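Local coordinates for uncharacterized protein conserved in bacteria (Streptococcus suis, PDB 4FZ4) that helps a surface antigen attach this pathogen to host cells, probably by binding glycosaminoglycans through an all-helical domain, at residues Trp42-Leu46 and Phe76-Ile80; Glu105-Leu110 and Ala137-Ile141; Lys5-Val9 and Phe66-Lys70; Tyr37-Leu41 and Gln112-Ser117. All coordinates share one frame. Numbering follows the deposited sequence.

Contact 1 (Trp42-Leu46 and Phe76-Ile80). With NO3 (nitrate ion), chain D.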
loop_
_atom_site.group_PDB
_atom_site.type_symbol
_atom_site.label_atom_id
_atom_site.label_comp_id
_atom_site.label_asym_id
_atom_site.label_seq_id
_atom_site.Cartn_x
_atom_site.Cartn_y
_atom_site.Cartn_z
ATOM N N TRP A 42 -2.817 6.380 -5.757
ATOM C CA TRP A 42 -1.565 5.643 -5.826
ATOM C C TRP A 42 -0.576 6.356 -6.757
ATOM O O TRP A 42 0.617 6.449 -6.463
ATOM C CB TRP A 42 -1.814 4.218 -6.332
ATOM C CG TRP A 42 -0.541 3.504 -6.657
ATOM C CD1 TRP A 42 -0.198 2.945 -7.855
ATOM C CD2 TRP A 42 0.586 3.325 -5.790
ATOM N NE1 TRP A 42 1.075 2.435 -7.788
ATOM C CE2 TRP A 42 1.581 2.655 -6.533
ATOM C CE3 TRP A 42 0.850 3.669 -4.458
ATOM C CZ2 TRP A 42 2.827 2.319 -5.992
ATOM C CZ3 TRP A 42 2.090 3.334 -3.914
ATOM C CH2 TRP A 42 3.066 2.665 -4.685
ATOM N N GLU A 43 -1.086 6.853 -7.881
ATOM C CA GLU A 43 -0.270 7.561 -8.869
ATOM C C GLU A 43 0.502 8.687 -8.202
ATOM O O GLU A 43 1.670 8.923 -8.509
ATOM C CB GLU A 43 -1.165 8.155 -9.959
ATOM C CG GLU A 43 -0.732 7.861 -11.370
ATOM C CD GLU A 43 -1.601 6.814 -12.031
ATOM O OE1 GLU A 43 -1.578 5.651 -11.575
ATOM O OE2 GLU A 43 -2.318 7.158 -13.000
ATOM N N GLU A 44 -0.172 9.382 -7.289
ATOM C CA GLU A 44 0.417 10.500 -6.566
ATOM C C GLU A 44 1.437 10.042 -5.545
ATOM O O GLU A 44 2.524 10.619 -5.443
ATOM C CB GLU A 44 -0.675 11.311 -5.868
ATOM C CG GLU A 44 -1.688 11.887 -6.828
ATOM C CD GLU A 44 -1.047 12.787 -7.867
ATOM O OE1 GLU A 44 -0.611 13.899 -7.501
ATOM O OE2 GLU A 44 -0.972 12.378 -9.047
ATOM N N PHE A 45 1.085 9.020 -4.770
ATOM C CA PHE A 45 2.011 8.507 -3.768
ATOM C C PHE A 45 3.260 7.982 -4.492
ATOM O O PHE A 45 4.383 8.110 -3.989
ATOM C CB PHE A 45 1.371 7.373 -2.946
ATOM C CG PHE A 45 0.204 7.811 -2.076
ATOM C CD1 PHE A 45 0.253 8.995 -1.350
ATOM C CD2 PHE A 45 -0.922 7.010 -1.953
ATOM C CE1 PHE A 45 -0.812 9.376 -0.511
ATOM C CE2 PHE A 45 -1.988 7.382 -1.113
ATOM C CZ PHE A 45 -1.926 8.565 -0.398
ATOM N N LEU A 46 3.062 7.404 -5.679
ATOM C CA LEU A 46 4.186 6.867 -6.463
ATOM C C LEU A 46 5.117 7.993 -6.878
ATOM O O LEU A 46 6.327 7.953 -6.621
ATOM C CB LEU A 46 3.681 6.145 -7.707
ATOM C CG LEU A 46 4.725 5.586 -8.678
ATOM C CD1 LEU A 46 5.794 4.791 -7.953
ATOM C CD2 LEU A 46 4.016 4.702 -9.673
ATOM N N PHE A 76 5.289 5.884 2.672
ATOM C CA PHE A 76 5.255 5.291 1.340
ATOM C C PHE A 76 5.095 3.775 1.419
ATOM O O PHE A 76 4.294 3.173 0.692
ATOM C CB PHE A 76 6.533 5.657 0.579
ATOM C CG PHE A 76 6.492 5.304 -0.880
ATOM C CD1 PHE A 76 5.293 5.350 -1.587
ATOM C CD2 PHE A 76 7.649 4.916 -1.549
ATOM C CE1 PHE A 76 5.245 5.004 -2.936
ATOM C CE2 PHE A 76 7.617 4.568 -2.895
ATOM C CZ PHE A 76 6.412 4.610 -3.590
ATOM N N LYS A 77 5.858 3.164 2.313
ATOM C CA LYS A 77 5.806 1.728 2.503
ATOM C C LYS A 77 4.361 1.275 2.760
ATOM O O LYS A 77 3.886 0.310 2.161
ATOM C CB LYS A 77 6.714 1.356 3.670
ATOM C CG LYS A 77 6.535 -0.044 4.203
ATOM C CD LYS A 77 7.351 -0.235 5.471
ATOM C CE LYS A 77 7.041 -1.579 6.103
ATOM N NZ LYS A 77 7.730 -1.755 7.407
ATOM N N TYR A 78 3.659 1.985 3.637
ATOM C CA TYR A 78 2.274 1.649 3.942
ATOM C C TYR A 78 1.340 1.953 2.776
ATOM O O TYR A 78 0.312 1.291 2.611
ATOM C CB TYR A 78 1.834 2.372 5.218
ATOM C CG TYR A 78 2.557 1.823 6.427
ATOM C CD1 TYR A 78 2.253 0.559 6.923
ATOM C CD2 TYR A 78 3.627 2.516 7.006
ATOM C CE1 TYR A 78 2.996 -0.012 7.959
ATOM C CE2 TYR A 78 4.383 1.955 8.044
ATOM C CZ TYR A 78 4.058 0.688 8.514
ATOM O OH TYR A 78 4.779 0.124 9.544
ATOM N N GLN A 79 1.705 2.936 1.957
ATOM C CA GLN A 79 0.897 3.283 0.790
ATOM C C GLN A 79 1.079 2.179 -0.239
ATOM O O GLN A 79 0.158 1.853 -0.994
ATOM C CB GLN A 79 1.339 4.628 0.209
ATOM C CG GLN A 79 1.115 5.774 1.169
ATOM C CD GLN A 79 1.906 7.015 0.830
ATOM O OE1 GLN A 79 1.797 8.029 1.526
ATOM N NE2 GLN A 79 2.713 6.953 -0.231
ATOM N N ILE A 80 2.274 1.601 -0.270
ATOM C CA ILE A 80 2.552 0.504 -1.196
ATOM C C ILE A 80 1.694 -0.703 -0.815
ATOM O O ILE A 80 1.122 -1.374 -1.680
ATOM C CB ILE A 80 4.032 0.087 -1.142
ATOM C CG1 ILE A 80 4.893 1.176 -1.798
ATOM C CG2 ILE A 80 4.221 -1.271 -1.837
ATOM C CD1 ILE A 80 6.385 0.996 -1.569
HETATM N N NO3 D . 5.015 9.208 -0.355
HETATM O O1 NO3 D . 4.278 8.718 -1.467
HETATM O O2 NO3 D . 6.436 9.132 -0.347
HETATM O O3 NO3 D . 4.329 9.792 0.747
#
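Two antiparallel helices of an all-helical bundle, 36-55 and 66-95, pack here with local axes 10.4 Å apart and N-to-C directions at 146°. The indole of W42 leaves its helix sideways, yet its tip rests in the groove formed by F76 and I80: W42 CH2 lies 3.6 Å from F76 CE1 and 3.7 Å from I80 CG1. The six-membered ring of W42 meets the F76 ring rim to rim, planes 12° apart. F76 fits a hollow formed by W42, the backbone of F45 and L46, with F76 CE1 3.4 Å from F45 O; L16 and L20 of helix 3-23 also touch it. Aromatic and branched residues bring volume without charge to this crevice. Beside it, Q79 sets CG over the face of the F45 ring, 3.9 Å from its centroid, a CH-pi contact. Its amide then meets a nitrate, probably from the crystallisation liquor: Q79 NE2, 3.1 Å from F45 CB, donates a hydrogen bond to O1 at 2.7 Å.

Contact 2 (Glu105-Leu110 and Ala137-Ile141)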
loop_
_atom_site.group_PDB
_atom_site.type_symbol
_atom_site.label_atom_id
_atom_site.label_comp_id
_atom_site.label_asym_id
_atom_site.label_seq_id
_atom_site.Cartn_x
_atom_site.Cartn_y
_atom_site.Cartn_z
ATOM N N GLU A 105 -16.076 -6.876 3.026
ATOM C CA GLU A 105 -14.825 -6.568 3.714
ATOM C C GLU A 105 -14.158 -5.419 2.960
ATOM O O GLU A 105 -13.737 -4.427 3.549
ATOM C CB GLU A 105 -13.904 -7.795 3.736
ATOM C CG GLU A 105 -14.433 -8.979 4.549
ATOM C CD GLU A 105 -14.197 -8.846 6.041
ATOM O OE1 GLU A 105 -13.843 -7.740 6.501
ATOM O OE2 GLU A 105 -14.374 -9.852 6.761
ATOM N N TYR A 106 -14.095 -5.557 1.645
ATOM C CA TYR A 106 -13.493 -4.540 0.796
ATOM C C TYR A 106 -14.118 -3.157 1.012
ATOM O O TYR A 106 -13.421 -2.195 1.326
ATOM C CB TYR A 106 -13.649 -4.946 -0.669
ATOM C CG TYR A 106 -13.241 -3.862 -1.633
ATOM C CD1 TYR A 106 -11.928 -3.395 -1.669
ATOM C CD2 TYR A 106 -14.171 -3.274 -2.488
ATOM C CE1 TYR A 106 -11.554 -2.374 -2.524
ATOM C CE2 TYR A 106 -13.803 -2.244 -3.352
ATOM C CZ TYR A 106 -12.497 -1.800 -3.361
ATOM O OH TYR A 106 -12.127 -0.770 -4.194
ATOM N N ASN A 107 -15.435 -3.069 0.844
ATOM C CA ASN A 107 -16.148 -1.804 0.998
ATOM C C ASN A 107 -16.019 -1.197 2.382
ATOM O O ASN A 107 -15.857 0.010 2.527
ATOM C CB ASN A 107 -17.631 -1.985 0.673
ATOM C CG ASN A 107 -17.883 -2.152 -0.811
ATOM O OD1 ASN A 107 -18.992 -2.477 -1.227
ATOM N ND2 ASN A 107 -16.856 -1.925 -1.618
ATOM N N ALA A 108 -16.085 -2.042 3.399
ATOM C CA ALA A 108 -15.998 -1.572 4.770
ATOM C C ALA A 108 -14.595 -1.210 5.255
ATOM O O ALA A 108 -14.436 -0.264 6.011
ATOM C CB ALA A 108 -16.589 -2.627 5.701
ATOM N N HIS A 109 -13.575 -1.938 4.805
ATOM C CA HIS A 109 -12.232 -1.707 5.321
ATOM C C HIS A 109 -11.088 -1.335 4.389
ATOM O O HIS A 109 -10.071 -0.833 4.859
ATOM C CB HIS A 109 -11.794 -2.940 6.112
ATOM C CG HIS A 109 -12.766 -3.366 7.167
ATOM N ND1 HIS A 109 -13.060 -2.588 8.268
ATOM C CD2 HIS A 109 -13.485 -4.506 7.309
ATOM C CE1 HIS A 109 -13.916 -3.233 9.043
ATOM N NE2 HIS A 109 -14.190 -4.399 8.483
ATOM N N LEU A 110 -11.224 -1.573 3.090
ATOM C CA LEU A 110 -10.119 -1.271 2.190
ATOM C C LEU A 110 -10.403 -0.241 1.117
ATOM O O LEU A 110 -9.539 0.577 0.805
ATOM C CB LEU A 110 -9.613 -2.567 1.541
ATOM C CG LEU A 110 -9.209 -3.667 2.536
ATOM C CD1 LEU A 110 -9.339 -5.039 1.894
ATOM C CD2 LEU A 110 -7.803 -3.412 3.037
ATOM N N ALA A 137 -8.828 -7.158 7.504
ATOM C CA ALA A 137 -9.815 -7.411 6.459
ATOM C C ALA A 137 -9.223 -8.214 5.308
ATOM O O ALA A 137 -9.910 -9.026 4.686
ATOM C CB ALA A 137 -10.379 -6.092 5.954
ATOM N N MET A 138 -7.948 -7.985 5.026
ATOM C CA MET A 138 -7.273 -8.699 3.959
ATOM C C MET A 138 -7.191 -10.177 4.350
ATOM O O MET A 138 -7.391 -11.070 3.522
ATOM C CB MET A 138 -5.871 -8.129 3.769
ATOM C CG MET A 138 -5.309 -8.346 2.388
ATOM S SD MET A 138 -6.383 -7.639 1.127
ATOM C CE MET A 138 -5.991 -8.699 -0.216
ATOM N N GLY A 139 -6.905 -10.425 5.627
ATOM C CA GLY A 139 -6.818 -11.789 6.113
ATOM C C GLY A 139 -8.149 -12.513 6.019
ATOM O O GLY A 139 -8.224 -13.657 5.571
ATOM N N ARG A 140 -9.216 -11.848 6.436
ATOM C CA ARG A 140 -10.532 -12.462 6.386
ATOM C C ARG A 140 -10.913 -12.734 4.937
ATOM O O ARG A 140 -11.445 -13.790 4.610
ATOM C CB ARG A 140 -11.559 -11.555 7.068
ATOM C CG ARG A 140 -11.312 -11.411 8.583
ATOM C CD ARG A 140 -12.516 -10.781 9.297
ATOM N NE ARG A 140 -12.725 -9.391 8.892
ATOM C CZ ARG A 140 -12.122 -8.345 9.457
ATOM N NH1 ARG A 140 -11.277 -8.521 10.463
ATOM N NH2 ARG A 140 -12.350 -7.120 8.995
ATOM N N ILE A 141 -10.624 -11.784 4.062
ATOM C CA ILE A 141 -10.931 -11.971 2.657
ATOM C C ILE A 141 -10.233 -13.241 2.161
ATOM O O ILE A 141 -10.823 -14.044 1.434
ATOM C CB ILE A 141 -10.470 -10.752 1.833
ATOM C CG1 ILE A 141 -11.441 -9.597 2.054
ATOM C CG2 ILE A 141 -10.359 -11.111 0.361
ATOM C CD1 ILE A 141 -11.193 -8.402 1.153
#
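This is an antiparallel helix pair: the short helix 100-110 lies along the long helix 123-152, local axes 9.9 Å apart and directions 167° from one another. The methyl group of A137 is small enough to let the backbones close to 5.8 Å between E105 CA and A137 CA, and A137 CB rests 3.5 Å from H109 CB. M138 starts out pointing away, but its flexible thioether brings SD to 4.0 Å from L110 CD1, while the side chain also touches Y85, Q88 and V89 of helix 66-95. R140 forms a salt bridge with E105, R140 NE lying 2.7 Å from E105 OE2 and R140 NH2 donating to E105 OE1 at 3.0 Å; its long chain reaches that carboxylate from the exposed side. H109 stands next to this ion pair, but its ND1 is hydrogen-bonded to E133. I141 closes the row, its branched apolar chain packing against the aliphatic stem of E105 and the tip of L110: I141 CG1 lies 3.5 Å from E105 CB, and I141 CD1 3.9 Å from L110 CD1.

Contact 3 (Lys5-Val9 and Phe66-Lys70)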
loop_
_atom_site.group_PDB
_atom_site.type_symbol
_atom_site.label_atom_id
_atom_site.label_comp_id
_atom_site.label_asym_id
_atom_site.label_seq_id
_atom_site.Cartn_x
_atom_site.Cartn_y
_atom_site.Cartn_z
ATOM N N LYS A 5 23.593 6.623 10.351
ATOM C CA LYS A 5 22.332 7.335 10.170
ATOM C C LYS A 5 21.897 7.383 8.705
ATOM O O LYS A 5 20.750 7.069 8.385
ATOM C CB LYS A 5 22.470 8.762 10.718
ATOM C CG LYS A 5 21.300 9.693 10.421
ATOM C CD LYS A 5 21.637 11.126 10.827
ATOM C CE LYS A 5 20.538 12.106 10.440
ATOM N NZ LYS A 5 20.887 13.512 10.795
ATOM N N VAL A 6 22.812 7.776 7.820
ATOM C CA VAL A 6 22.506 7.879 6.394
ATOM C C VAL A 6 22.289 6.527 5.717
ATOM O O VAL A 6 21.444 6.400 4.829
ATOM C CB VAL A 6 23.620 8.630 5.627
ATOM C CG1 VAL A 6 23.735 10.064 6.133
ATOM C CG2 VAL A 6 24.942 7.894 5.776
ATOM N N GLU A 7 23.059 5.522 6.119
ATOM C CA GLU A 7 22.912 4.199 5.534
ATOM C C GLU A 7 21.577 3.629 5.963
ATOM O O GLU A 7 20.935 2.882 5.221
ATOM C CB GLU A 7 24.048 3.286 5.978
ATOM C CG GLU A 7 25.259 3.369 5.071
ATOM C CD GLU A 7 24.915 3.057 3.623
ATOM O OE1 GLU A 7 24.345 1.974 3.370
ATOM O OE2 GLU A 7 25.210 3.893 2.739
ATOM N N GLU A 8 21.168 3.996 7.170
ATOM C CA GLU A 8 19.895 3.561 7.717
ATOM C C GLU A 8 18.840 3.937 6.677
ATOM O O GLU A 8 17.853 3.227 6.475
ATOM C CB GLU A 8 19.633 4.303 9.025
ATOM C CG GLU A 8 18.482 3.771 9.847
ATOM C CD GLU A 8 18.176 4.660 11.041
ATOM O OE1 GLU A 8 17.490 4.188 11.977
ATOM O OE2 GLU A 8 18.616 5.834 11.037
ATOM N N VAL A 9 19.078 5.059 6.009
ATOM C CA VAL A 9 18.183 5.571 4.980
ATOM C C VAL A 9 18.322 4.835 3.648
ATOM O O VAL A 9 17.331 4.345 3.102
ATOM C CB VAL A 9 18.432 7.072 4.742
ATOM C CG1 VAL A 9 17.517 7.594 3.650
ATOM C CG2 VAL A 9 18.204 7.832 6.028
ATOM N N PHE A 66 15.925 16.158 6.645
ATOM C CA PHE A 66 16.317 14.755 6.708
ATOM C C PHE A 66 15.206 13.913 7.343
ATOM O O PHE A 66 14.849 12.851 6.836
ATOM C CB PHE A 66 17.612 14.620 7.521
ATOM C CG PHE A 66 18.207 13.233 7.511
ATOM C CD1 PHE A 66 19.436 12.996 6.903
ATOM C CD2 PHE A 66 17.552 12.171 8.126
ATOM C CE1 PHE A 66 20.004 11.721 6.907
ATOM C CE2 PHE A 66 18.108 10.889 8.138
ATOM C CZ PHE A 66 19.336 10.665 7.528
ATOM N N HIS A 67 14.669 14.395 8.458
ATOM C CA HIS A 67 13.610 13.701 9.174
ATOM C C HIS A 67 12.313 13.693 8.360
ATOM O O HIS A 67 11.614 12.683 8.297
ATOM C CB HIS A 67 13.374 14.378 10.531
ATOM C CG HIS A 67 12.968 15.818 10.426
ATOM N ND1 HIS A 67 13.849 16.818 10.073
ATOM C CD2 HIS A 67 11.763 16.418 10.584
ATOM C CE1 HIS A 67 13.204 17.970 10.016
ATOM N NE2 HIS A 67 11.937 17.755 10.321
ATOM N N LYS A 68 11.992 14.826 7.747
ATOM C CA LYS A 68 10.784 14.931 6.937
ATOM C C LYS A 68 10.816 13.921 5.794
ATOM O O LYS A 68 9.846 13.193 5.567
ATOM C CB LYS A 68 10.652 16.343 6.367
ATOM C CG LYS A 68 10.221 17.382 7.393
ATOM C CD LYS A 68 8.820 17.074 7.907
ATOM C CE LYS A 68 8.437 17.981 9.055
ATOM N NZ LYS A 68 7.102 17.617 9.608
ATOM N N VAL A 69 11.933 13.883 5.074
ATOM C CA VAL A 69 12.083 12.956 3.963
ATOM C C VAL A 69 11.993 11.515 4.454
ATOM O O VAL A 69 11.431 10.655 3.772
ATOM C CB VAL A 69 13.433 13.179 3.217
ATOM C CG1 VAL A 69 13.698 12.033 2.248
ATOM C CG2 VAL A 69 13.382 14.498 2.445
ATOM N N LYS A 70 12.533 11.254 5.642
ATOM C CA LYS A 70 12.495 9.907 6.194
ATOM C C LYS A 70 11.066 9.461 6.499
ATOM O O LYS A 70 10.617 8.421 6.021
ATOM C CB LYS A 70 13.343 9.815 7.464
ATOM C CG LYS A 70 13.455 8.388 7.986
ATOM C CD LYS A 70 14.373 8.270 9.192
ATOM C CE LYS A 70 14.485 6.813 9.638
ATOM N NZ LYS A 70 15.350 6.641 10.840
#
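An aromatic knob, covered by a lysine and flanked by valines, joins two roughly parallel helices near one end of the fold; the centre of the contact lies about 21 Å from the centre of the chain. Helix 3-23 contributes K5-V9 from its early turns, and F66-K70 opens helix 66-95. Their local axes are 11.9 Å apart and cross at 24°, a wide spacing that a large residue must bridge. F66 does so: its CZ lies 3.4 Å from V9 CG2, and its edge meets V6, CE1 lying 4.2 Å from V6 CG1. Compact beta-branched valines suit the ring's tip and edge, letting it approach closely. K5 stretches over one ring face, its CE 3.4 Å from the F66 centroid in a CH-pi contact and its NZ 4.2 Å from the same centroid in a cation-pi interaction; that ammonium group is also hydrogen-bonded to A61 O. Farther out, the extended chains of E8 and K70 meet in a salt bridge, E8 OE2 to K70 NZ at 3.4 Å. Apolar contacts inside and an ion pair near the surface are characteristic of helix packing, here between the first and third helices of an up-down-up bundle.

Contact 4 (Tyr37-Leu41 and Gln112-Ser117)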
loop_
_atom_site.group_PDB
_atom_site.type_symbol
_atom_site.label_atom_id
_atom_site.label_comp_id
_atom_site.label_asym_id
_atom_site.label_seq_id
_atom_site.Cartn_x
_atom_site.Cartn_y
_atom_site.Cartn_z
ATOM N N TYR A 37 -10.432 6.200 -7.894
ATOM C CA TYR A 37 -9.883 7.033 -6.836
ATOM C C TYR A 37 -8.528 6.503 -6.329
ATOM O O TYR A 37 -7.566 7.260 -6.209
ATOM C CB TYR A 37 -10.884 7.146 -5.684
ATOM C CG TYR A 37 -10.406 8.059 -4.576
ATOM C CD1 TYR A 37 -9.579 7.581 -3.566
ATOM C CD2 TYR A 37 -10.757 9.401 -4.557
ATOM C CE1 TYR A 37 -9.114 8.416 -2.557
ATOM C CE2 TYR A 37 -10.294 10.249 -3.555
ATOM C CZ TYR A 37 -9.476 9.746 -2.556
ATOM O OH TYR A 37 -9.052 10.561 -1.539
ATOM N N GLN A 38 -8.456 5.209 -6.027
ATOM C CA GLN A 38 -7.203 4.608 -5.562
ATOM C C GLN A 38 -6.129 4.727 -6.643
ATOM O O GLN A 38 -4.962 4.971 -6.349
ATOM C CB GLN A 38 -7.414 3.126 -5.214
ATOM C CG GLN A 38 -6.112 2.327 -5.035
ATOM C CD GLN A 38 -5.278 2.779 -3.844
ATOM O OE1 GLN A 38 -4.135 2.341 -3.664
ATOM N NE2 GLN A 38 -5.843 3.655 -3.027
ATOM N N LYS A 39 -6.538 4.558 -7.899
ATOM C CA LYS A 39 -5.622 4.647 -9.032
ATOM C C LYS A 39 -4.889 5.989 -9.046
ATOM O O LYS A 39 -3.658 6.033 -9.064
ATOM C CB LYS A 39 -6.398 4.464 -10.340
ATOM C CG LYS A 39 -5.537 4.499 -11.586
ATOM C CD LYS A 39 -6.386 4.454 -12.842
ATOM C CE LYS A 39 -5.525 4.633 -14.081
ATOM N NZ LYS A 39 -4.747 5.909 -14.039
ATOM N N ALA A 40 -5.648 7.081 -9.027
ATOM C CA ALA A 40 -5.058 8.417 -9.040
ATOM C C ALA A 40 -4.346 8.703 -7.732
ATOM O O ALA A 40 -3.367 9.452 -7.696
ATOM C CB ALA A 40 -6.133 9.469 -9.288
ATOM N N LEU A 41 -4.839 8.113 -6.647
ATOM C CA LEU A 41 -4.215 8.321 -5.344
ATOM C C LEU A 41 -2.844 7.643 -5.349
ATOM O O LEU A 41 -1.830 8.253 -5.008
ATOM C CB LEU A 41 -5.096 7.736 -4.238
ATOM C CG LEU A 41 -4.745 8.190 -2.825
ATOM C CD1 LEU A 41 -4.793 9.713 -2.772
ATOM C CD2 LEU A 41 -5.721 7.572 -1.825
ATOM N N GLN A 112 -10.873 2.766 -1.000
ATOM C CA GLN A 112 -10.448 4.146 -0.789
ATOM C C GLN A 112 -11.420 5.099 -1.485
ATOM O O GLN A 112 -11.736 4.921 -2.665
ATOM C CB GLN A 112 -9.040 4.358 -1.359
ATOM C CG GLN A 112 -7.977 3.438 -0.779
ATOM C CD GLN A 112 -7.611 3.792 0.643
ATOM O OE1 GLN A 112 -7.131 4.894 0.916
ATOM N NE2 GLN A 112 -7.834 2.860 1.563
ATOM N N ASP A 113 -11.878 6.111 -0.751
ATOM C CA ASP A 113 -12.821 7.104 -1.276
ATOM C C ASP A 113 -12.565 8.457 -0.637
ATOM O O ASP A 113 -11.998 8.538 0.456
ATOM C CB ASP A 113 -14.265 6.680 -0.981
ATOM C CG ASP A 113 -14.911 5.931 -2.141
ATOM O OD1 ASP A 113 -15.979 5.317 -1.926
ATOM O OD2 ASP A 113 -14.364 5.961 -3.268
ATOM N N GLU A 114 -12.975 9.523 -1.317
ATOM C CA GLU A 114 -12.789 10.858 -0.768
ATOM C C GLU A 114 -13.412 10.816 0.621
ATOM O O GLU A 114 -14.557 10.389 0.790
ATOM C CB GLU A 114 -13.478 11.908 -1.647
ATOM C CG GLU A 114 -13.032 13.364 -1.396
ATOM C CD GLU A 114 -13.633 13.972 -0.150
ATOM O OE1 GLU A 114 -14.864 13.857 0.033
ATOM O OE2 GLU A 114 -12.879 14.579 0.644
ATOM N N GLY A 115 -12.647 11.245 1.615
ATOM C CA GLY A 115 -13.129 11.209 2.984
ATOM C C GLY A 115 -12.489 10.025 3.683
ATOM O O GLY A 115 -11.655 10.204 4.570
ATOM N N LYS A 116 -12.859 8.816 3.265
ATOM C CA LYS A 116 -12.321 7.587 3.847
ATOM C C LYS A 116 -11.167 7.007 3.028
ATOM O O LYS A 116 -11.340 6.013 2.316
ATOM C CB LYS A 116 -13.436 6.534 3.983
ATOM C CG LYS A 116 -12.970 5.142 4.453
ATOM C CD LYS A 116 -12.499 5.134 5.908
ATOM C CE LYS A 116 -11.841 3.800 6.300
ATOM N NZ LYS A 116 -12.722 2.580 6.210
ATOM N N SER A 117 -9.998 7.635 3.119
ATOM C CA SER A 117 -8.805 7.166 2.411
ATOM C C SER A 117 -7.580 7.510 3.244
ATOM O O SER A 117 -7.670 8.279 4.197
ATOM C CB SER A 117 -8.668 7.840 1.049
ATOM O OG SER A 117 -8.215 9.173 1.198
HETATM O O HOH W 1 -11.221 3.791 -5.302
#
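Packing against an aromatic face accounts for much of this contact. Y37, in the first turn of helix 36-55, extends its flat ring along the 112-117 loop, so that the backbone of D113 and E114 passes over one face, with E114 N 3.6 Å from Y37 CE2 and D113 C 3.9 Å from Y37 CZ. A tyrosine suits this place because the ring gives the backbone a broad flat surface and still ends in a polar group. L41, a turn later, adds an apolar surface: its CD2 lies 4.1 Å from S117 CB. Hydrogen bonding takes over at the ring's tip, where Y37 OH pairs with S117 OG at 3.2 Å; the serine hydroxyl is also bonded to A119 N. One water joins the two backbones, accepting from Q38 N at 3.2 Å and donating to Q112 O at 2.9 Å. Within the loop, Q112 is held by side-chain bonds to L110 O and I118 N, and G115 takes backbone angles (phi 103°) that would jam a side chain against the preceding carbonyl. The result is an irregular interhelical connection folded against the first turns of another helix in an all-helical domain.

In the fold
The four contacts bind together an elongated helical domain. Contacts 1 and 3 share helix 66-95, their centres 18 Å apart, so this helix pairs antiparallel with helix 36-55 and nearly parallel with helix 3-23. Contacts 1 and 4 use successive parts of helix 36-55, with centres 12 Å apart, and contact 1 is nested inside the chain loop that contact 4 closes. Contacts 2 and 4 touch, A108 O lying 3.3 Å from K116 NZ. Contacts 2 and 3 are on opposite sides of the chain's centre, 33 Å between centres. The bound nitrate lies at contact 1, bonded to Q79.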